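Local coordinates for protein alpha-14 giardin (Giardia lamblia, PDB 3CHK) that binds calcium and, with its help, acidic phospholipid membranes, and may serve as a calcium-regulated structural element linking the lipid bilayer to the underlying axoneme, at residues D229-K234 with A248-V253. Numbering follows the deposited sequence.
Sequences DEYAFK and AFSMNV. With CA (calcium ion), chain E.
Tyr231 and Phe249 meet between two helical segments, 229-234 and 248-253, that run nearly antiparallel at 152° with their axes coming no closer than 11.4 Å. A gap of this width is bridged by large side chains, and here two aromatic rings do most of the work. Tyr231 reaches across because its CG stands anti to the backbone N (chi1 176°), which carries the phenol across to the partner helix. The two ring planes are inclined by 28° but slid apart, with centroids 5.2 Å from each other, so there is little overlap: Tyr231 CD1 lies 3.6 Å from Phe249 CZ. That same CZ also meets the root of Lys234, whose CB is 3.8 Å away, and the far end of Phe249 is thus lodged between the tyrosine ring and the lysine's aliphatic base. Val253 CG2 comes up at the edge of the tyrosine ring, near its plane, 3.9 Å from CE1.

Tyr231 OH lies 3.0 Å from Ser250 OG, close enough for a hydrogen bond, but its stronger partner is the carboxylate of Asp106. Beyond CB, Lys234 leads away from the contact, extended toward Glu230, and its NZ forms a 2.6 Å salt bridge with OE2, approaching on the anti side. The other carboxylate oxygen, OE1, binds calcium at 2.4 Å, so the charge of Glu230 is shared between ion and ammonium group, probably offsetting some of their repulsion.

Backbone oxygens of Glu222 and Phe225 and the Gln226 amide, probably through its oxygen, also bind the ion, while the Glu222 carboxylate salt-bridges Lys234. Arg264 and Arg218 make cation-pi contacts with Tyr231 and Phe249 respectively. In this all-helical annexin fold the contact joins consecutive, nearly antiparallel helices 227-241 and 243-255; helix 144-154 packs against the former, helices 262-272 and 279-287 against the latter.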
# COMPACT_ATOMS: atom_id res chain seq x y z
N ASP A 229 -12.18 8.33 -6.15
CA ASP A 229 -12.30 9.18 -4.96
C ASP A 229 -12.70 8.32 -3.75
O ASP A 229 -12.09 8.43 -2.69
CB ASP A 229 -13.38 10.28 -5.14
CG ASP A 229 -12.97 11.43 -6.06
OD1 ASP A 229 -11.77 11.55 -6.47
OD2 ASP A 229 -13.89 12.25 -6.37
N GLU A 230 -13.73 7.50 -3.92
CA GLU A 230 -14.25 6.69 -2.80
C GLU A 230 -13.20 5.68 -2.33
O GLU A 230 -12.96 5.54 -1.12
CB GLU A 230 -15.56 5.99 -3.18
CG GLU A 230 -16.16 5.23 -2.01
CD GLU A 230 -17.42 4.49 -2.37
OE1 GLU A 230 -18.25 5.07 -3.10
OE2 GLU A 230 -17.56 3.34 -1.92
N TYR A 231 -12.55 5.00 -3.28
CA TYR A 231 -11.47 4.09 -2.91
C TYR A 231 -10.36 4.81 -2.14
O TYR A 231 -9.87 4.31 -1.09
CB TYR A 231 -10.91 3.39 -4.17
CG TYR A 231 -9.73 2.52 -3.83
CD1 TYR A 231 -9.91 1.22 -3.34
CD2 TYR A 231 -8.41 3.00 -3.97
CE1 TYR A 231 -8.81 0.40 -2.99
CE2 TYR A 231 -7.29 2.21 -3.63
CZ TYR A 231 -7.49 0.90 -3.14
OH TYR A 231 -6.43 0.06 -2.81
N ALA A 232 -9.97 5.99 -2.63
CA ALA A 232 -8.85 6.72 -2.05
C ALA A 232 -9.17 7.13 -0.61
O ALA A 232 -8.36 6.94 0.30
CB ALA A 232 -8.52 7.94 -2.88
N PHE A 233 -10.37 7.68 -0.39
CA PHE A 233 -10.71 8.13 0.96
C PHE A 233 -10.99 6.99 1.90
O PHE A 233 -10.63 7.10 3.07
CB PHE A 233 -11.86 9.15 0.94
CG PHE A 233 -11.39 10.54 0.58
CD1 PHE A 233 -11.19 10.89 -0.77
CD2 PHE A 233 -11.10 11.49 1.57
CE1 PHE A 233 -10.72 12.19 -1.13
CE2 PHE A 233 -10.64 12.80 1.24
CZ PHE A 233 -10.44 13.15 -0.12
N LYS A 234 -11.58 5.89 1.41
CA LYS A 234 -11.70 4.70 2.26
C LYS A 234 -10.32 4.16 2.62
O LYS A 234 -10.12 3.70 3.73
CB LYS A 234 -12.55 3.60 1.62
CG LYS A 234 -14.02 3.96 1.52
CD LYS A 234 -14.73 2.88 0.73
CE LYS A 234 -16.18 2.84 1.05
NZ LYS A 234 -16.98 1.93 0.15
N ALA A 248 -6.22 -5.39 4.13
CA ALA A 248 -7.34 -6.32 3.79
C ALA A 248 -8.27 -5.67 2.74
O ALA A 248 -8.74 -6.32 1.80
CB ALA A 248 -8.14 -6.71 5.01
N PHE A 249 -8.53 -4.36 2.91
CA PHE A 249 -9.40 -3.68 1.99
C PHE A 249 -8.81 -3.69 0.58
O PHE A 249 -9.48 -4.06 -0.39
CB PHE A 249 -9.59 -2.26 2.50
CG PHE A 249 -10.26 -1.35 1.54
CD1 PHE A 249 -11.49 -1.66 0.95
CD2 PHE A 249 -9.68 -0.10 1.23
CE1 PHE A 249 -12.12 -0.74 0.07
CE2 PHE A 249 -10.31 0.81 0.33
CZ PHE A 249 -11.53 0.48 -0.25
N SER A 250 -7.53 -3.33 0.48
CA SER A 250 -6.85 -3.27 -0.82
C SER A 250 -6.79 -4.66 -1.46
O SER A 250 -7.03 -4.79 -2.66
CB SER A 250 -5.44 -2.67 -0.69
OG SER A 250 -5.54 -1.30 -0.32
N MET A 251 -6.55 -5.69 -0.67
CA MET A 251 -6.53 -7.07 -1.23
C MET A 251 -7.93 -7.46 -1.75
O MET A 251 -8.08 -8.05 -2.85
CB MET A 251 -6.00 -8.09 -0.23
CG MET A 251 -4.54 -7.81 0.18
SD MET A 251 -3.36 -8.13 -1.16
CE MET A 251 -3.44 -9.93 -1.37
N ASN A 252 -8.95 -7.12 -0.97
CA ASN A 252 -10.32 -7.44 -1.42
C ASN A 252 -10.66 -6.76 -2.73
O ASN A 252 -11.24 -7.36 -3.64
CB ASN A 252 -11.33 -7.05 -0.34
CG ASN A 252 -12.75 -7.42 -0.74
OD1 ASN A 252 -13.49 -6.57 -1.18
ND2 ASN A 252 -13.10 -8.69 -0.59
N VAL A 253 -10.27 -5.50 -2.85
CA VAL A 253 -10.52 -4.74 -4.07
C VAL A 253 -9.79 -5.39 -5.26
O VAL A 253 -10.36 -5.50 -6.34
CB VAL A 253 -10.22 -3.26 -3.91
CG1 VAL A 253 -10.38 -2.53 -5.25
CG2 VAL A 253 -11.18 -2.65 -2.86
CA CA E . -20.32 6.24 -3.05
O HOH W 1 -21.16 4.55 -2.63
O HOH W 2 -23.04 6.07 -2.39
O HOH W 3 -21.73 8.31 -3.62